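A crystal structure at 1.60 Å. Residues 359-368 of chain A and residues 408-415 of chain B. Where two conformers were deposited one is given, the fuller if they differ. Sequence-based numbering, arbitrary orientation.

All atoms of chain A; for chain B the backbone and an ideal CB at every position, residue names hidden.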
ATOM      1  N   ARG A 359     -32.863 -10.748  14.085  1.00 31.63           N
ATOM      2  CA  ARG A 359     -34.056  -9.890  13.968  1.00 30.55           C
ATOM      3  C   ARG A 359     -33.781  -8.523  13.336  1.00 26.15           C
ATOM      4  O   ARG A 359     -34.727  -7.806  12.990  1.00 24.78           O
ATOM      5  CB  ARG A 359     -34.719  -9.717  15.328  1.00 31.62           C
ATOM      6  CG  ARG A 359     -34.876 -11.065  15.991  1.00 40.78           C
ATOM      7  CD  ARG A 359     -35.771 -11.077  17.184  1.00 46.57           C
ATOM      8  NE  ARG A 359     -36.306 -12.427  17.343  1.00 49.42           N
ATOM      9  CZ  ARG A 359     -37.045 -12.839  18.365  1.00 59.27           C
ATOM     10  NH1 ARG A 359     -37.345 -12.013  19.364  1.00 66.86           N
ATOM     11  NH2 ARG A 359     -37.480 -14.094  18.387  1.00 58.61           N
ATOM     12  N   GLN A 360     -32.508  -8.167  13.185  0.50 22.09           N
ATOM     13  CA  GLN A 360     -32.188  -6.907  12.555  0.50 20.30           C
ATOM     14  C   GLN A 360     -31.253  -7.082  11.365  0.50 17.98           C
ATOM     15  O   GLN A 360     -30.468  -8.030  11.303  0.50 17.02           O
ATOM     16  CB  GLN A 360     -31.608  -5.936  13.582  0.50 21.26           C
ATOM     17  CG  GLN A 360     -31.961  -4.473  13.333  0.50 26.39           C
ATOM     18  CD  GLN A 360     -33.116  -4.305  12.357  0.50 16.80           C
ATOM     19  OE1 GLN A 360     -32.909  -3.934  11.198  0.50  5.51           O
ATOM     20  NE2 GLN A 360     -34.346  -4.632  12.820  0.50 19.32           N
ATOM     21  N   ASP A 361     -31.355  -6.154  10.414  1.00 14.42           N
ATOM     22  CA  ASP A 361     -30.527  -6.205   9.183  1.00 13.60           C
ATOM     23  C   ASP A 361     -29.020  -6.232   9.548  1.00 10.45           C
ATOM     24  O   ASP A 361     -28.590  -5.668  10.536  1.00 11.06           O
ATOM     25  CB  ASP A 361     -30.823  -5.004   8.280  1.00 13.60           C
ATOM     26  CG  ASP A 361     -32.153  -5.131   7.548  1.00 16.31           C
ATOM     27  OD1 ASP A 361     -32.820  -6.184   7.674  1.00 18.04           O
ATOM     28  OD2 ASP A 361     -32.550  -4.179   6.863  1.00 12.87           O
ATOM     29  N   ARG A 362     -28.235  -6.879   8.702  1.00 10.22           N
ATOM     30  CA  ARG A 362     -26.784  -6.907   8.876  1.00  9.47           C
ATOM     31  C   ARG A 362     -26.186  -5.562   8.471  1.00  9.89           C
ATOM     32  O   ARG A 362     -26.886  -4.674   7.968  1.00 10.08           O
ATOM     33  CB  ARG A 362     -26.190  -8.059   8.063  1.00  9.01           C
ATOM     34  CG  ARG A 362     -26.725  -9.368   8.421  1.00 10.99           C
ATOM     35  CD  ARG A 362     -26.027 -10.509   7.719  1.00  9.77           C
ATOM     36  NE  ARG A 362     -26.558 -11.809   8.119  1.00 13.17           N
ATOM     37  CZ  ARG A 362     -27.632 -12.378   7.551  1.00 10.87           C
ATOM     38  NH1 ARG A 362     -28.388 -11.768   6.624  1.00 15.71           N
ATOM     39  NH2 ARG A 362     -28.020 -13.564   8.007  1.00 17.61           N
ATOM     40  N   TYR A 363     -24.907  -5.373   8.764  1.00  9.54           N
ATOM     41  CA  TYR A 363     -24.351  -4.029   8.625  1.00  9.25           C
ATOM     42  C   TYR A 363     -24.322  -3.424   7.230  1.00 11.53           C
ATOM     43  O   TYR A 363     -24.414  -2.191   7.078  1.00 10.69           O
ATOM     44  CB  TYR A 363     -22.927  -4.041   9.189  1.00  9.52           C
ATOM     45  CG  TYR A 363     -22.829  -4.133  10.666  1.00  9.59           C
ATOM     46  CD1 TYR A 363     -23.920  -4.457  11.490  1.00 10.85           C
ATOM     47  CD2 TYR A 363     -21.590  -3.953  11.248  1.00 11.65           C
ATOM     48  CE1 TYR A 363     -23.736  -4.529  12.869  1.00 12.96           C
ATOM     49  CE2 TYR A 363     -21.416  -4.026  12.595  1.00 14.10           C
ATOM     50  CZ  TYR A 363     -22.454  -4.343  13.385  1.00 13.61           C
ATOM     51  OH  TYR A 363     -22.221  -4.421  14.725  1.00 18.46           O
ATOM     52  N   PRO A 364     -24.167  -4.250   6.174  1.00  9.06           N
ATOM     53  CA  PRO A 364     -24.171  -3.632   4.799  1.00  8.32           C
ATOM     54  C   PRO A 364     -25.378  -2.763   4.468  1.00  8.18           C
ATOM     55  O   PRO A 364     -25.254  -1.773   3.699  1.00  9.48           O
ATOM     56  CB  PRO A 364     -24.031  -4.828   3.873  1.00 10.15           C
ATOM     57  CG  PRO A 364     -23.280  -5.825   4.697  1.00 14.00           C
ATOM     58  CD  PRO A 364     -23.833  -5.682   6.101  1.00 12.69           C
ATOM     59  N   LEU A 365     -26.536  -3.137   5.018  1.00  9.27           N
ATOM     60  CA  LEU A 365     -27.737  -2.304   4.877  1.00  8.59           C
ATOM     61  C   LEU A 365     -27.901  -1.360   6.070  1.00  9.24           C
ATOM     62  O   LEU A 365     -28.041  -0.135   5.887  1.00 11.81           O
ATOM     63  CB  LEU A 365     -28.982  -3.192   4.679  1.00  9.81           C
ATOM     64  CG  LEU A 365     -28.935  -4.159   3.479  1.00 12.74           C
ATOM     65  CD1 LEU A 365     -30.177  -5.029   3.453  1.00 12.32           C
ATOM     66  CD2 LEU A 365     -28.795  -3.386   2.205  1.00 13.07           C
ATOM     67  N   ARG A 366     -27.786  -1.886   7.295  1.00  8.91           N
ATOM     68  CA  ARG A 366     -28.127  -1.102   8.470  1.00  9.55           C
ATOM     69  C   ARG A 366     -27.112   0.048   8.760  1.00  7.49           C
ATOM     70  O   ARG A 366     -27.496   1.052   9.360  1.00  9.57           O
ATOM     71  CB  ARG A 366     -28.343  -2.000   9.689  1.00 11.18           C
ATOM     72  CG  ARG A 366     -28.648  -1.273  10.930  1.00  7.60           C
ATOM     73  CD  ARG A 366     -29.328  -2.155  11.953  1.00 10.67           C
ATOM     74  NE  ARG A 366     -28.663  -3.421  12.196  1.00 10.63           N
ATOM     75  CZ  ARG A 366     -27.902  -3.681  13.254  1.00 11.52           C
ATOM     76  NH1 ARG A 366     -27.711  -2.777  14.212  1.00 11.42           N
ATOM     77  NH2 ARG A 366     -27.403  -4.901  13.413  1.00 16.57           N
ATOM     78  N   THR A 367     -25.860  -0.123   8.343  1.00  7.93           N
ATOM     79  CA  THR A 367     -24.830   0.893   8.600  1.00  8.90           C
ATOM     80  C   THR A 367     -24.455   1.684   7.366  1.00  9.46           C
ATOM     81  O   THR A 367     -23.454   2.436   7.399  1.00  8.40           O
ATOM     82  CB  THR A 367     -23.552   0.333   9.319  1.00  9.85           C
ATOM     83  OG1 THR A 367     -22.721  -0.391   8.405  1.00  8.63           O
ATOM     84  CG2 THR A 367     -23.907  -0.526  10.534  1.00 10.87           C
ATOM     85  N   SER A 368     -25.272   1.558   6.323  1.00  9.50           N
ATOM     86  CA  SER A 368     -24.966   2.140   5.024  1.00  7.62           C
ATOM     87  C   SER A 368     -24.812   3.673   5.053  1.00  8.17           C
ATOM     88  O   SER A 368     -23.842   4.194   4.469  1.00  8.99           O
ATOM     89  CB  SER A 368     -25.886   1.599   3.935  1.00 11.47           C
ATOM     90  OG  SER A 368     -27.271   1.854   4.173  1.00  8.76           O
TER
ATOM     91  N   UNK B 408     -35.147   2.441  18.200  1.00 10.55           N
ATOM     92  CA  UNK B 408     -34.733   2.400  16.806  1.00 10.60           C
ATOM     93  C   UNK B 408     -33.463   1.584  16.664  1.00  7.86           C
ATOM     94  O   UNK B 408     -32.541   1.706  17.457  1.00 10.85           O
ATOM     95  CB  UNK B 408     -34.525   3.813  16.258  1.00 10.60           C
ATOM     96  N   UNK B 409     -33.413   0.772  15.605  1.00  9.61           N
ATOM     97  CA  UNK B 409     -32.278  -0.105  15.367  1.00 10.10           C
ATOM     98  C   UNK B 409     -31.459   0.467  14.219  1.00 10.51           C
ATOM     99  O   UNK B 409     -31.918   0.481  13.101  1.00  9.06           O
ATOM    100  CB  UNK B 409     -32.734  -1.533  15.061  1.00 10.10           C
ATOM    101  N   UNK B 410     -30.278   0.995  14.535  1.00  9.69           N
ATOM    102  CA  UNK B 410     -29.457   1.695  13.561  1.00  9.39           C
ATOM    103  C   UNK B 410     -28.012   1.254  13.596  1.00 10.23           C
ATOM    104  O   UNK B 410     -27.721   0.121  13.977  1.00  8.08           O
ATOM    105  CB  UNK B 410     -29.538   3.205  13.795  1.00  9.39           C
ATOM    106  N   UNK B 411     -27.126   2.164  13.195  1.00  9.81           N
ATOM    107  CA  UNK B 411     -25.745   1.826  12.921  1.00  9.30           C
ATOM    108  C   UNK B 411     -24.772   2.878  13.390  1.00  7.44           C
ATOM    109  O   UNK B 411     -23.654   2.988  12.849  1.00  8.85           O
ATOM    110  CB  UNK B 411     -25.556   1.590  11.421  1.00  9.30           C
ATOM    111  N   UNK B 412     -25.139   3.659  14.402  1.00  8.43           N
ATOM    112  CA  UNK B 412     -24.248   4.762  14.803  1.00  8.48           C
ATOM    113  C   UNK B 412     -22.920   4.385  15.486  1.00  8.87           C
ATOM    114  O   UNK B 412     -22.073   5.224  15.789  1.00 10.44           O
ATOM    115  CB  UNK B 412     -25.022   5.678  15.754  1.00  8.48           C
ATOM    116  N   UNK B 413     -22.749   3.109  15.749  1.00  5.51           N
ATOM    117  CA  UNK B 413     -21.494   2.592  16.234  1.00  8.02           C
ATOM    118  C   UNK B 413     -20.457   2.338  15.114  1.00  8.17           C
ATOM    119  O   UNK B 413     -19.345   1.940  15.407  1.00  7.56           O
ATOM    120  CB  UNK B 413     -21.756   1.296  17.004  1.00  8.02           C
ATOM    121  N   UNK B 414     -20.861   2.507  13.837  1.00  6.47           N
ATOM    122  CA  UNK B 414     -19.971   2.256  12.721  1.00  7.16           C
ATOM    123  C   UNK B 414     -19.063   3.474  12.576  1.00  9.13           C
ATOM    124  O   UNK B 414     -19.474   4.493  11.985  1.00 11.30           O
ATOM    125  CB  UNK B 414     -20.750   1.977  11.434  1.00  7.16           C
ATOM    126  N   UNK B 415     -17.837   3.311  13.009  1.00  8.40           N
ATOM    127  CA  UNK B 415     -16.942   4.479  13.236  1.00  7.34           C
ATOM    128  C   UNK B 415     -16.231   4.921  11.940  1.00 10.25           C
ATOM    129  O   UNK B 415     -15.049   5.295  12.007  1.00  8.82           O
ATOM    130  CB  UNK B 415     -15.896   4.140  14.300  1.00  7.34           C
TER

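Position 408 of chain B lies at the margin of the contact. No atom of the chain A stretch comes within 5.5 Å of its ideal CB, so chain A sets no condition on the side chain. The residue is His408(B), and it makes no contact with the opposing stretch.

At position 409 the CA-to-CB bond points toward chain A, and the ideal CB sits 3.5 Å from CG of Gln360(A) and 4.7 Å from CD of Arg366(A). The first distance is tight, yet a CB fits; beyond it, a side chain that turns away from these methylene groups would suit, whether polar, aromatic or aliphatic. The residue is His409(B), with chi1 in the m well. Its CB packs against CG of Gln360(A) at 3.5 Å, and its carbonyl is tied to the same residue by water 1, which donates to O of His409(B) at 2.7 Å and to OE1 of Gln360(A) at 2.8 Å. In the conformer given, that OE1 also accepts from N of Asp361(A) at 2.8 Å.

Position 410 directs its CB away from chain A, and the ideal CB comes no closer than 5.3 Å to O of Arg366(A). Chain A would therefore tolerate many residues, but the phi/psi of -133/-153° lies at the margin of the extended region, where glycine is comfortable and other residues are less common but not excluded. The residue is Gly410(B). Its contribution is its carbonyl: NH1 of Arg366(A) donates to O of Gly410(B) at 2.9 Å, approached at the edge of the guanidinium, while NE of Arg366(A) donates to O of Asp361(A) at 2.8 Å and holds the group in place.

Position 411 is the most restrictive. Its CB would point toward chain A and clash with CG2 of Thr367(A) at 2.8 Å and with O of Arg366(A) at 2.9 Å. Only glycine fits this backbone, and Gly411(B) it is; its CA lies 3.8 Å from CG2 of Thr367(A). It also opens a type I turn that ends at position 414.

Position 412 points away and meets nothing of chain A near its CB, so the choice is free from this side. Asn412(B) makes no contact with the stretch.

At position 413 the CB points sideways and has no chain A atom within 5.5 Å, but the ring of Tyr363(A) and the methyl of Thr367(A) lie within reach of a long side chain. A large apolar or aromatic residue would suit. Phe413(B), with chi1 in the p well, brings CE1 over one face of the tyrosine ring, 3.4 Å from CZ of Tyr363(A); the planes meet obliquely at 41°.

Position 414 points toward chain A, its ideal CB 3.9 Å from CB of Thr367(A). OG1 of Thr367(A) donates to O of Tyr363(A), leaving it able to accept, so a side chain with a donor would suit, as would a compact apolar one. Gln414(B) donates from NE2 to OG1 of Thr367(A) at 3.0 Å, nearly linearly.

Position 415 is out of reach; Ala415(B) makes no contact.

Chain B (408-415) HHGGNFQA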
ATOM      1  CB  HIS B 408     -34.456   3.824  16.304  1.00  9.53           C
ATOM      2  CG  HIS B 408     -35.658   4.710  16.243  1.00 10.77           C
ATOM      3  ND1 HIS B 408     -36.429   4.829  15.108  1.00 10.50           N
ATOM      4  CD2 HIS B 408     -36.205   5.554  17.156  1.00 14.78           C
ATOM      5  CE1 HIS B 408     -37.413   5.686  15.323  1.00 12.09           C
ATOM      6  NE2 HIS B 408     -37.303   6.141  16.562  1.00 11.54           N
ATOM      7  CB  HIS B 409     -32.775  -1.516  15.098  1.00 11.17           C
ATOM      8  CG  HIS B 409     -33.508  -2.080  16.266  1.00 15.79           C
ATOM      9  ND1 HIS B 409     -32.866  -2.762  17.273  1.00 24.45           N
ATOM     10  CD2 HIS B 409     -34.807  -1.990  16.636  1.00 23.43           C
ATOM     11  CE1 HIS B 409     -33.743  -3.101  18.201  1.00 22.70           C
ATOM     12  NE2 HIS B 409     -34.926  -2.641  17.841  1.00 23.86           N
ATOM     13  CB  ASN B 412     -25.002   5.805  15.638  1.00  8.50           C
ATOM     14  CG  ASN B 412     -25.956   6.628  14.817  1.00 11.19           C
ATOM     15  OD1 ASN B 412     -25.757   6.843  13.613  1.00  8.31           O
ATOM     16  ND2 ASN B 412     -26.992   7.151  15.482  1.00  9.05           N
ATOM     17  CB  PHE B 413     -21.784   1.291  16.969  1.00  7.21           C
ATOM     18  CG  PHE B 413     -22.688   0.362  16.183  1.00  7.07           C
ATOM     19  CD1 PHE B 413     -22.255  -0.301  15.034  1.00  7.13           C
ATOM     20  CD2 PHE B 413     -24.005   0.217  16.526  1.00 11.13           C
ATOM     21  CE1 PHE B 413     -23.076  -1.124  14.313  1.00  9.76           C
ATOM     22  CE2 PHE B 413     -24.826  -0.598  15.800  1.00 12.53           C
ATOM     23  CZ  PHE B 413     -24.371  -1.264  14.693  1.00 10.32           C
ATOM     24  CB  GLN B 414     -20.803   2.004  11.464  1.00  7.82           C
ATOM     25  CG  GLN B 414     -20.045   1.713  10.201  1.00  6.40           C
ATOM     26  CD  GLN B 414     -19.357   0.364  10.261  1.00  8.41           C
ATOM     27  OE1 GLN B 414     -18.243   0.252  10.757  1.00 10.16           O
ATOM     28  NE2 GLN B 414     -20.016  -0.656   9.719  1.00  8.24           N
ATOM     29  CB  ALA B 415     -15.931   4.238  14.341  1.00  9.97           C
TER
HETATM   30  O   HOH W   1     -32.927  -1.173  11.225  1.00 14.20           O
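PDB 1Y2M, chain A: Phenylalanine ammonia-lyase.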